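PDB 4HD1: squalene synthase HpnC from Alicyclobacillus acidocaldarius subsp. acidocaldarius, which probably acts in squalene formation as a transferase of the squalene and phytoene synthase family, an all-helical enzyme of the terpenoid synthase clan. Local coordinates for residues Q93-I96 with A97-L101; N113-D116 with Q117-H120; A205-G208 with V209-C212. All coordinates share one frame; numbering follows the deposited sequence.

Contact 1 of 3, residues Q93-I96 with A97-L101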
loop_
_atom_site.group_PDB
_atom_site.type_symbol
_atom_site.label_atom_id
_atom_site.label_comp_id
_atom_site.label_asym_id
_atom_site.label_seq_id
_atom_site.Cartn_x
_atom_site.Cartn_y
_atom_site.Cartn_z
ATOM N N GLN A 93 6.097 9.795 -16.170
ATOM C CA GLN A 93 7.375 9.932 -16.877
ATOM C C GLN A 93 8.219 11.118 -16.391
ATOM O O GLN A 93 9.430 10.991 -16.189
ATOM C CB GLN A 93 7.089 10.099 -18.363
ATOM C CG GLN A 93 8.254 9.877 -19.296
ATOM C CD GLN A 93 7.778 9.759 -20.732
ATOM O OE1 GLN A 93 7.718 8.664 -21.282
ATOM N NE2 GLN A 93 7.403 10.883 -21.333
ATOM N N PHE A 94 7.573 12.268 -16.221
ATOM C CA PHE A 94 8.235 13.437 -15.669
ATOM C C PHE A 94 8.642 13.182 -14.219
ATOM O O PHE A 94 9.793 13.427 -13.845
ATOM C CB PHE A 94 7.339 14.668 -15.765
ATOM C CG PHE A 94 7.982 15.918 -15.246
ATOM C CD1 PHE A 94 9.026 16.527 -15.955
ATOM C CD2 PHE A 94 7.561 16.488 -14.050
ATOM C CE1 PHE A 94 9.634 17.685 -15.478
ATOM C CE2 PHE A 94 8.163 17.648 -13.571
ATOM C CZ PHE A 94 9.201 18.245 -14.283
ATOM N N THR A 95 7.698 12.679 -13.424
ATOM C CA THR A 95 7.948 12.306 -12.031
ATOM C C THR A 95 9.109 11.309 -11.881
ATOM O O THR A 95 10.020 11.551 -11.090
ATOM C CB THR A 95 6.666 11.778 -11.353
ATOM O OG1 THR A 95 5.722 12.852 -11.223
ATOM C CG2 THR A 95 6.972 11.206 -9.979
ATOM N N ILE A 96 9.081 10.210 -12.642
ATOM C CA ILE A 96 10.179 9.238 -12.640
ATOM C C ILE A 96 11.512 9.972 -12.751
ATOM O O ILE A 96 12.407 9.774 -11.930
ATOM C CB ILE A 96 10.119 8.231 -13.825
ATOM C CG1 ILE A 96 8.782 7.466 -13.917
ATOM C CG2 ILE A 96 11.324 7.291 -13.803
ATOM C CD1 ILE A 96 8.386 6.701 -12.686
ATOM N N ALA A 97 11.631 10.820 -13.771
ATOM C CA ALA A 97 12.893 11.480 -14.091
ATOM C C ALA A 97 13.297 12.525 -13.047
ATOM O O ALA A 97 14.438 12.539 -12.602
ATOM C CB ALA A 97 12.834 12.095 -15.484
ATOM N N THR A 98 12.348 13.374 -12.656
ATOM C CA THR A 98 12.588 14.460 -11.711
ATOM C C THR A 98 13.005 13.948 -10.331
ATOM O O THR A 98 13.877 14.527 -9.696
ATOM C CB THR A 98 11.339 15.358 -11.579
ATOM O OG1 THR A 98 10.879 15.713 -12.884
ATOM C CG2 THR A 98 11.649 16.635 -10.808
ATOM N N CYS A 99 12.382 12.863 -9.877
ATOM C CA CYS A 99 12.653 12.323 -8.544
ATOM C C CYS A 99 13.630 11.154 -8.573
ATOM O O CYS A 99 13.938 10.575 -7.534
ATOM C CB CYS A 99 11.352 11.895 -7.864
ATOM S SG CYS A 99 10.150 13.229 -7.702
ATOM N N ASN A 100 14.119 10.826 -9.767
ATOM C CA ASN A 100 14.994 9.671 -9.979
ATOM C C ASN A 100 14.466 8.382 -9.329
ATOM O O ASN A 100 15.170 7.730 -8.564
ATOM C CB ASN A 100 16.431 9.977 -9.524
ATOM C CG ASN A 100 17.444 8.994 -10.089
ATOM O OD1 ASN A 100 17.398 8.639 -11.269
ATOM N ND2 ASN A 100 18.363 8.545 -9.244
ATOM N N LEU A 101 13.222 8.027 -9.635
ATOM C CA LEU A 101 12.591 6.846 -9.033
ATOM C C LEU A 101 13.024 5.547 -9.723
ATOM O O LEU A 101 13.109 5.498 -10.945
ATOM C CB LEU A 101 11.062 6.971 -9.053
ATOM C CG LEU A 101 10.423 8.195 -8.383
ATOM C CD1 LEU A 101 8.918 8.188 -8.597
ATOM C CD2 LEU A 101 10.752 8.271 -6.901
#
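T98, C99 and L101 hand their backbone N-H groups to F94 O, T95 O and I96 O, so the i to i+4 ladder of helix 87-99 widens at its end to an i to i+5 step. That last bond, L101 N to I96 O at 3.0 Å, lies in the carbonyl plane on a lone pair. N100 has positive phi (48°), and its N makes a weak bond to A97 O; together the two bonds define a Schellman motif.

The side-chain interest centres on F94 O, which takes two donors from one residue. T98 N reaches it at 2.8 Å, nearly along the C=O axis, while T98 OG1 comes in at 2.7 Å from well above the carbonyl plane. T98 has OG1 beside its own N (chi1 -49°), which turns the hydroxyl back over the preceding turn. There it also sits over the centre of the F94 ring, 3.2 Å above the plane, with CZ its nearest ring atom. With an alanine in place of F94 the ring over the T98 hydroxyl is gone, which is likely to leave one flank of OG1 uncovered, though its bond to the backbone oxygen could remain. Further along the helix end, T95 CG2 meets L101 CD1 at 3.8 Å, joining the helix to the chain that leaves it.

T95 OG1 bonds to H43 and S46 of helix 41-56. F94 lies against F15 of helix 12-25 and the loop residues V7, P8 and L11, while I96 and L101 both pack on F106 of helix 104-118.

Contact 2 of 3, residues N113-D116 with Q117-H120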
loop_
_atom_site.group_PDB
_atom_site.type_symbol
_atom_site.label_atom_id
_atom_site.label_comp_id
_atom_site.label_asym_id
_atom_site.label_seq_id
_atom_site.Cartn_x
_atom_site.Cartn_y
_atom_site.Cartn_z
ATOM N N ASN A 113 -1.055 -7.349 -7.746
ATOM C CA ASN A 113 -2.329 -7.716 -8.349
ATOM C C ASN A 113 -2.336 -9.183 -8.818
ATOM O O ASN A 113 -3.321 -9.897 -8.610
ATOM C CB ASN A 113 -2.648 -6.752 -9.499
ATOM C CG ASN A 113 -4.051 -6.927 -10.049
ATOM O OD1 ASN A 113 -4.385 -7.958 -10.637
ATOM N ND2 ASN A 113 -4.875 -5.901 -9.883
ATOM N N ARG A 114 -1.237 -9.633 -9.426
ATOM C CA ARG A 114 -1.097 -11.038 -9.837
ATOM C C ARG A 114 -1.057 -11.973 -8.628
ATOM O O ARG A 114 -1.581 -13.085 -8.694
ATOM C CB ARG A 114 0.153 -11.258 -10.692
ATOM C CG ARG A 114 0.222 -10.413 -11.953
ATOM C CD ARG A 114 1.417 -10.800 -12.813
ATOM N NE ARG A 114 1.573 -9.914 -13.967
ATOM C CZ ARG A 114 2.524 -8.988 -14.088
ATOM N NH1 ARG A 114 3.432 -8.813 -13.129
ATOM N NH2 ARG A 114 2.573 -8.235 -15.178
ATOM N N ARG A 115 -0.434 -11.522 -7.535
ATOM C CA ARG A 115 -0.372 -12.302 -6.292
ATOM C C ARG A 115 -1.763 -12.468 -5.694
ATOM O O ARG A 115 -2.108 -13.541 -5.207
ATOM C CB ARG A 115 0.556 -11.656 -5.255
ATOM C CG ARG A 115 1.914 -11.233 -5.783
ATOM C CD ARG A 115 2.863 -12.400 -5.944
ATOM N NE ARG A 115 3.628 -12.598 -4.719
ATOM C CZ ARG A 115 4.914 -12.924 -4.691
ATOM N NH1 ARG A 115 5.589 -13.082 -5.821
ATOM N NH2 ARG A 115 5.524 -13.081 -3.532
ATOM N N ASP A 116 -2.555 -11.398 -5.745
ATOM C CA ASP A 116 -3.926 -11.415 -5.242
ATOM C C ASP A 116 -4.822 -12.342 -6.070
ATOM O O ASP A 116 -5.757 -12.926 -5.533
ATOM C CB ASP A 116 -4.500 -9.997 -5.217
ATOM C CG ASP A 116 -5.215 -9.662 -3.908
ATOM O OD1 ASP A 116 -4.747 -10.067 -2.818
ATOM O OD2 ASP A 116 -6.244 -8.959 -3.968
ATOM N N GLN A 117 -4.533 -12.479 -7.366
ATOM C CA GLN A 117 -5.282 -13.388 -8.245
ATOM C C GLN A 117 -5.121 -14.841 -7.820
ATOM O O GLN A 117 -6.083 -15.612 -7.843
ATOM C CB GLN A 117 -4.818 -13.263 -9.700
ATOM C CG GLN A 117 -5.403 -12.093 -10.474
ATOM C CD GLN A 117 -4.693 -11.854 -11.802
ATOM O OE1 GLN A 117 -4.619 -12.741 -12.656
ATOM N NE2 GLN A 117 -4.167 -10.646 -11.980
ATOM N N ARG A 118 -3.900 -15.203 -7.433
ATOM C CA ARG A 118 -3.540 -16.596 -7.213
ATOM C C ARG A 118 -3.645 -17.087 -5.765
ATOM O O ARG A 118 -3.530 -18.289 -5.505
ATOM C CB ARG A 118 -2.150 -16.893 -7.799
ATOM C CG ARG A 118 -0.997 -16.115 -7.190
ATOM C CD ARG A 118 0.339 -16.635 -7.706
ATOM N NE ARG A 118 0.597 -16.238 -9.093
ATOM C CZ ARG A 118 1.470 -15.300 -9.465
ATOM N NH1 ARG A 118 1.627 -15.016 -10.752
ATOM N NH2 ARG A 118 2.191 -14.647 -8.560
ATOM N N LYS A 119 -3.875 -16.175 -4.826
ATOM C CA LYS A 119 -3.998 -16.566 -3.421
ATOM C C LYS A 119 -5.260 -16.033 -2.752
ATOM O O LYS A 119 -5.527 -14.825 -2.751
ATOM C CB LYS A 119 -2.756 -16.173 -2.621
ATOM C CG LYS A 119 -1.545 -17.038 -2.919
ATOM C CD LYS A 119 -0.529 -16.998 -1.790
ATOM C CE LYS A 119 0.686 -17.829 -2.162
ATOM N NZ LYS A 119 1.459 -18.263 -0.971
ATOM N N HIS A 120 -6.031 -16.958 -2.190
ATOM C CA HIS A 120 -7.234 -16.624 -1.446
ATOM C C HIS A 120 -7.045 -16.946 0.008
ATOM O O HIS A 120 -7.785 -16.455 0.863
ATOM C CB HIS A 120 -8.431 -17.362 -2.029
ATOM C CG HIS A 120 -8.774 -16.931 -3.434
ATOM N ND1 HIS A 120 -8.129 -17.408 -4.514
ATOM C CD2 HIS A 120 -9.718 -16.019 -3.908
ATOM C CE1 HIS A 120 -8.637 -16.838 -5.623
ATOM N NE2 HIS A 120 -9.608 -15.988 -5.249
HETATM O O HOH W 1 -4.242 -12.549 -1.610
#
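The C-terminal end of helix 104-118 is where N113 and Q117, one turn apart, join their side-chain amides. Q117 NE2 gives a hydrogen to N113 OD1 at 3.0 Å, and the bond runs in the plane of both amides although those planes stand 78° apart. N113 reaches this position with CG turned away from its backbone N (chi1 -171°). Its OD1 also accepts from R65 NH1, so a guanidinium of helix 65-81 probably polarises the carbonyl that Q117 uses.

In this all-helical fold the last turn frays: Q117 N still bonds to N113 O at 3.1 Å, but R118 N to R114 O and K119 N to R115 O are weak. R118 folds back over the fraying turn, bent at chi3, until its guanidinium face lies above R114 O, 3.8 Å from the plane. Its NH2 touches R115 CD at 3.5 Å. The two positive groups come near each other, R115 NE to R118 NH2 being 4.6 Å, and R115 turns its own charge to D130 in a salt bridge, with a cation-pi contact to Y134.

R114 extends the other way, to E73 and D70 of helix 65-81. Past the helix end, one water donates to both D116 OD1 (2.8 Å) and K119 O (2.9 Å), bridging the carboxylate to the departing chain; Y184 OH also bonds to D116 OD1.

Contact 3 of 3, residues A205-G208 with V209-C212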
loop_
_atom_site.group_PDB
_atom_site.type_symbol
_atom_site.label_atom_id
_atom_site.label_comp_id
_atom_site.label_asym_id
_atom_site.label_seq_id
_atom_site.Cartn_x
_atom_site.Cartn_y
_atom_site.Cartn_z
ATOM N N ALA A 205 -15.604 -16.315 16.866
ATOM C CA ALA A 205 -14.482 -15.746 17.595
ATOM C C ALA A 205 -14.141 -16.613 18.799
ATOM O O ALA A 205 -14.347 -16.212 19.947
ATOM C CB ALA A 205 -14.787 -14.321 18.021
ATOM N N THR A 206 -13.617 -17.807 18.527
ATOM C CA THR A 206 -13.195 -18.725 19.584
ATOM C C THR A 206 -11.965 -18.148 20.280
ATOM O O THR A 206 -11.400 -17.154 19.823
ATOM C CB THR A 206 -12.880 -20.137 19.040
ATOM O OG1 THR A 206 -11.737 -20.081 18.179
ATOM C CG2 THR A 206 -14.070 -20.709 18.271
ATOM N N ASP A 207 -11.565 -18.768 21.387
ATOM C CA ASP A 207 -10.357 -18.367 22.107
ATOM C C ASP A 207 -9.105 -18.479 21.240
ATOM O O ASP A 207 -8.200 -17.653 21.348
ATOM C CB ASP A 207 -10.192 -19.178 23.398
ATOM C CG ASP A 207 -10.889 -18.534 24.589
ATOM O OD1 ASP A 207 -11.105 -17.303 24.572
ATOM O OD2 ASP A 207 -11.211 -19.258 25.552
ATOM N N GLY A 208 -9.065 -19.498 20.384
ATOM C CA GLY A 208 -7.970 -19.682 19.435
ATOM C C GLY A 208 -7.903 -18.547 18.430
ATOM O O GLY A 208 -6.828 -17.993 18.176
ATOM N N VAL A 209 -9.063 -18.203 17.871
ATOM C CA VAL A 209 -9.198 -17.081 16.943
ATOM C C VAL A 209 -8.694 -15.782 17.576
ATOM O O VAL A 209 -7.868 -15.088 16.988
ATOM C CB VAL A 209 -10.659 -16.918 16.454
ATOM C CG1 VAL A 209 -10.870 -15.578 15.759
ATOM C CG2 VAL A 209 -11.035 -18.057 15.520
ATOM N N ARG A 210 -9.179 -15.484 18.782
ATOM C CA ARG A 210 -8.822 -14.257 19.500
ATOM C C ARG A 210 -7.328 -14.171 19.820
ATOM O O ARG A 210 -6.733 -13.096 19.724
ATOM C CB ARG A 210 -9.661 -14.115 20.772
ATOM C CG ARG A 210 -11.116 -13.756 20.508
ATOM C CD ARG A 210 -11.966 -13.928 21.756
ATOM N NE ARG A 210 -13.380 -13.653 21.496
ATOM C CZ ARG A 210 -13.985 -12.489 21.730
ATOM N NH1 ARG A 210 -13.310 -11.466 22.241
ATOM N NH2 ARG A 210 -15.275 -12.347 21.456
ATOM N N ARG A 211 -6.732 -15.306 20.185
ATOM C CA ARG A 211 -5.294 -15.385 20.447
ATOM C C ARG A 211 -4.461 -15.233 19.178
ATOM O O ARG A 211 -3.364 -14.679 19.217
ATOM C CB ARG A 211 -4.935 -16.691 21.154
ATOM C CG ARG A 211 -5.218 -16.682 22.645
ATOM C CD ARG A 211 -4.732 -17.953 23.320
ATOM N NE ARG A 211 -4.964 -17.909 24.762
ATOM C CZ ARG A 211 -6.078 -18.318 25.366
ATOM N NH1 ARG A 211 -7.088 -18.818 24.660
ATOM N NH2 ARG A 211 -6.184 -18.227 26.684
ATOM N N CYS A 212 -4.983 -15.727 18.059
ATOM C CA CYS A 212 -4.310 -15.579 16.771
ATOM C C CYS A 212 -4.302 -14.128 16.284
ATOM O O CYS A 212 -3.272 -13.632 15.818
ATOM C CB CYS A 212 -4.949 -16.475 15.718
ATOM S SG CYS A 212 -4.221 -16.246 14.083
#
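G208 O accepts from C212 N at 2.9 Å, the shortest hydrogen bond in the opening turn of helix 207-227. T206 is the N-cap of that helix: its OG1 accepts from V209 N at 3.3 Å in a nearly straight bond (N-H...O 169°). The hydroxyl gets there by standing between its own backbone N and carbonyl carbon (chi1 66°), and V209 CG2 rests against it at 3.4 Å, the two side chains crossing at about a right angle. The next rungs follow regularly, R210 N to T206 O and R211 N to D207 O.

R210 adds a grip on the residue before the cap. Its chain runs extended back past the start of the helix, and NE donates to A205 O at 3.1 Å. The oxygen lies at the edge of the guanidinium, 8° out of its plane, but seen from the peptide the donor stands above the carbonyl plane. A205 CB comes up obliquely beside the NE and NH2 side of the same group, 3.8 Å from R210 NE. Beyond it, R210 NH1 makes a weak bond to G260 O, and both R210 and A205 touch N262, so the helix start is tied to the C-terminal part of the chain.

T206 and V209 meet D199 of helix 197-201, while C212 packs on D189 and L190 of helix 187-191. D207 and R211, a turn apart, stop short of a salt bridge; what touches is R211 NH1 on D207 CB, 3.4 Å away at the edge of the guanidinium.

Overall arrangement
From the N terminus, contact 1 comes first, where helix 87-99 gives way to the short connection to helix 104-118. Contact 2 closes that next helix at its far end; their centres lie 29 Å apart. Contact 3, at 205-212, is instead a helix start, its centre about 26 Å from that of contact 2 and about 47 Å from that of contact 1, which lies on the opposite side of the chain's centre. Each is local to one continuous stretch and encloses no intervening chain; they run in series, without nesting, crossing or touching. Contact 1 sets the end of helix 87-99 against helices 12-25 and 41-56, contact 2 reaches helix 65-81, and contact 3 meets helices 187-191 and 197-201.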